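Local coordinates for hypothetical protein yxiM (Bacillus subtilis, PDB 2O14), which is an uncharacterised GDSL-family protein that probably acts as an esterase, pairing a hydrolase domain with a galactose-binding-like domain that holds manganese, at residues E249-F254 / R295-S300. Numbering follows the deposited sequence.
Sequences ESEAEF and RWYRAS
The backbones come nearest, by CA atoms, at Glu251 and Tyr297, 6.4 Å apart, where helices 251-266 and 298-307 begin: the OG of Ser250 caps the former by accepting from Glu253 N, and Tyr297 stands at the N-cap position of the latter, inside a type I' turn from Arg295 to Arg298. From there the Tyr297 side chain reaches across the start of the other helix. Tyr297 OH donates to Glu249 O at 2.9 Å, in the carbonyl plane and on a lone pair. Glu251 CA lies over one ring face, 3.7 Å from the Tyr297 centroid and 16° off the normal, a CH-pi contact. CG of Glu251, anti to its backbone N (chi1 -168°), continues over that face, and the extended chain runs on to where Ser300 OG donates to the anti lone pair of Glu251 OE2 at 2.7 Å. Phe254 meets Tyr297 obliquely, planes at 43°, Phe254 CG 3.5 Å from Tyr297 CD2. An alanine in place of Tyr297 would probably leave Glu249 O without this donor and open a gap beside Phe254 and Glu251. With a hydrogen bond at each end of the Glu251-Tyr297 overlap, the two helix starts of the hydrolase domain are probably fixed against each other.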
loop_
_atom_site.group_PDB
_atom_site.type_symbol
_atom_site.label_atom_id
_atom_site.label_comp_id
_atom_site.label_asym_id
_atom_site.label_seq_id
_atom_site.Cartn_x
_atom_site.Cartn_y
_atom_site.Cartn_z
ATOM N N GLU A 249 16.372 16.789 3.232
ATOM C CA GLU A 249 15.614 17.000 2.005
ATOM C C GLU A 249 14.932 18.359 2.076
ATOM O O GLU A 249 13.859 18.491 2.667
ATOM C CB GLU A 249 14.563 15.901 1.823
ATOM C CG GLU A 249 13.691 16.105 0.594
ATOM C CD GLU A 249 12.503 15.162 0.543
ATOM O OE1 GLU A 249 12.643 14.035 0.022
ATOM O OE2 GLU A 249 11.429 15.549 1.039
ATOM N N SER A 250 15.566 19.365 1.477
ATOM C CA SER A 250 15.040 20.724 1.485
ATOM C C SER A 250 13.692 20.785 0.794
ATOM O O SER A 250 13.297 19.848 0.092
ATOM C CB SER A 250 16.001 21.675 0.770
ATOM O OG SER A 250 15.955 21.471 -0.635
ATOM N N GLU A 251 12.984 21.892 0.991
ATOM C CA GLU A 251 11.687 22.056 0.358
ATOM C C GLU A 251 11.915 22.056 -1.147
ATOM O O GLU A 251 11.104 21.541 -1.913
ATOM C CB GLU A 251 11.031 23.371 0.795
ATOM C CG GLU A 251 9.563 23.459 0.398
ATOM C CD GLU A 251 8.848 24.644 1.017
ATOM O OE1 GLU A 251 9.269 25.100 2.103
ATOM O OE2 GLU A 251 7.848 25.103 0.425
ATOM N N ALA A 252 13.038 22.629 -1.564
ATOM C CA ALA A 252 13.377 22.679 -2.978
ATOM C C ALA A 252 13.531 21.263 -3.538
ATOM O O ALA A 252 12.974 20.947 -4.590
ATOM C CB ALA A 252 14.665 23.468 -3.180
ATOM N N GLU A 253 14.279 20.410 -2.838
ATOM C CA GLU A 253 14.474 19.041 -3.313
ATOM C C GLU A 253 13.121 18.345 -3.330
ATOM O O GLU A 253 12.759 17.679 -4.297
ATOM C CB GLU A 253 15.431 18.262 -2.405
ATOM C CG GLU A 253 16.055 17.046 -3.098
ATOM C CD GLU A 253 16.654 16.030 -2.133
ATOM O OE1 GLU A 253 17.254 16.445 -1.115
ATOM O OE2 GLU A 253 16.533 14.810 -2.403
ATOM N N PHE A 254 12.380 18.505 -2.243
ATOM C CA PHE A 254 11.059 17.911 -2.119
ATOM C C PHE A 254 10.228 18.226 -3.358
ATOM O O PHE A 254 9.677 17.331 -4.001
ATOM C CB PHE A 254 10.366 18.469 -0.877
ATOM C CG PHE A 254 8.901 18.178 -0.821
ATOM C CD1 PHE A 254 8.442 16.905 -0.493
ATOM C CD2 PHE A 254 7.972 19.184 -1.093
ATOM C CE1 PHE A 254 7.076 16.630 -0.434
ATOM C CE2 PHE A 254 6.600 18.924 -1.038
ATOM C CZ PHE A 254 6.149 17.643 -0.705
ATOM N N ARG A 295 2.477 23.796 7.621
ATOM C CA ARG A 295 3.145 22.532 7.910
ATOM C C ARG A 295 3.372 21.639 6.696
ATOM O O ARG A 295 2.723 21.787 5.659
ATOM C CB ARG A 295 2.344 21.721 8.935
ATOM C CG ARG A 295 2.413 22.202 10.371
ATOM C CD ARG A 295 1.758 21.161 11.261
ATOM N NE ARG A 295 1.779 21.504 12.679
ATOM C CZ ARG A 295 2.860 21.475 13.451
ATOM N NH1 ARG A 295 4.038 21.117 12.954
ATOM N NH2 ARG A 295 2.753 21.793 14.738
ATOM N N TRP A 296 4.317 20.716 6.849
ATOM C CA TRP A 296 4.632 19.720 5.836
ATOM C C TRP A 296 4.839 20.219 4.400
ATOM O O TRP A 296 4.331 19.604 3.461
ATOM C CB TRP A 296 3.516 18.675 5.839
ATOM C CG TRP A 296 2.894 18.427 7.201
ATOM C CD1 TRP A 296 1.564 18.275 7.473
ATOM C CD2 TRP A 296 3.580 18.223 8.449
ATOM N NE1 TRP A 296 1.377 17.982 8.806
ATOM C CE2 TRP A 296 2.596 17.944 9.427
ATOM C CE3 TRP A 296 4.929 18.243 8.833
ATOM C CZ2 TRP A 296 2.920 17.688 10.767
ATOM C CZ3 TRP A 296 5.252 17.986 10.167
ATOM C CH2 TRP A 296 4.249 17.712 11.116
ATOM N N TYR A 297 5.583 21.310 4.222
ATOM C CA TYR A 297 5.840 21.870 2.888
ATOM C C TYR A 297 4.578 22.122 2.054
ATOM O O TYR A 297 4.622 22.060 0.823
ATOM C CB TYR A 297 6.768 20.959 2.069
ATOM C CG TYR A 297 8.177 20.805 2.603
ATOM C CD1 TYR A 297 8.796 21.826 3.323
ATOM C CD2 TYR A 297 8.908 19.645 2.347
ATOM C CE1 TYR A 297 10.110 21.692 3.774
ATOM C CE2 TYR A 297 10.220 19.503 2.788
ATOM C CZ TYR A 297 10.816 20.527 3.502
ATOM O OH TYR A 297 12.114 20.379 3.943
ATOM N N ARG A 298 3.462 22.409 2.718
ATOM C CA ARG A 298 2.200 22.668 2.023
ATOM C C ARG A 298 2.341 23.654 0.872
ATOM O O ARG A 298 1.734 23.478 -0.184
ATOM C CB ARG A 298 1.147 23.187 3.009
ATOM C CG ARG A 298 -0.156 23.636 2.353
ATOM C CD ARG A 298 -1.298 23.699 3.355
ATOM N NE ARG A 298 -2.525 24.219 2.752
ATOM C CZ ARG A 298 -2.756 25.505 2.517
ATOM N NH1 ARG A 298 -1.848 26.415 2.838
ATOM N NH2 ARG A 298 -3.890 25.881 1.947
ATOM N N ALA A 299 3.140 24.694 1.077
ATOM C CA ALA A 299 3.344 25.716 0.056
ATOM C C ALA A 299 3.781 25.126 -1.289
ATOM O O ALA A 299 3.269 25.513 -2.343
ATOM C CB ALA A 299 4.373 26.736 0.548
ATOM N N SER A 300 4.724 24.188 -1.248
ATOM C CA SER A 300 5.233 23.553 -2.460
ATOM C C SER A 300 4.209 22.654 -3.125
ATOM O O SER A 300 4.173 22.543 -4.352
ATOM C CB SER A 300 6.490 22.736 -2.148
ATOM O OG SER A 300 7.555 23.588 -1.768
#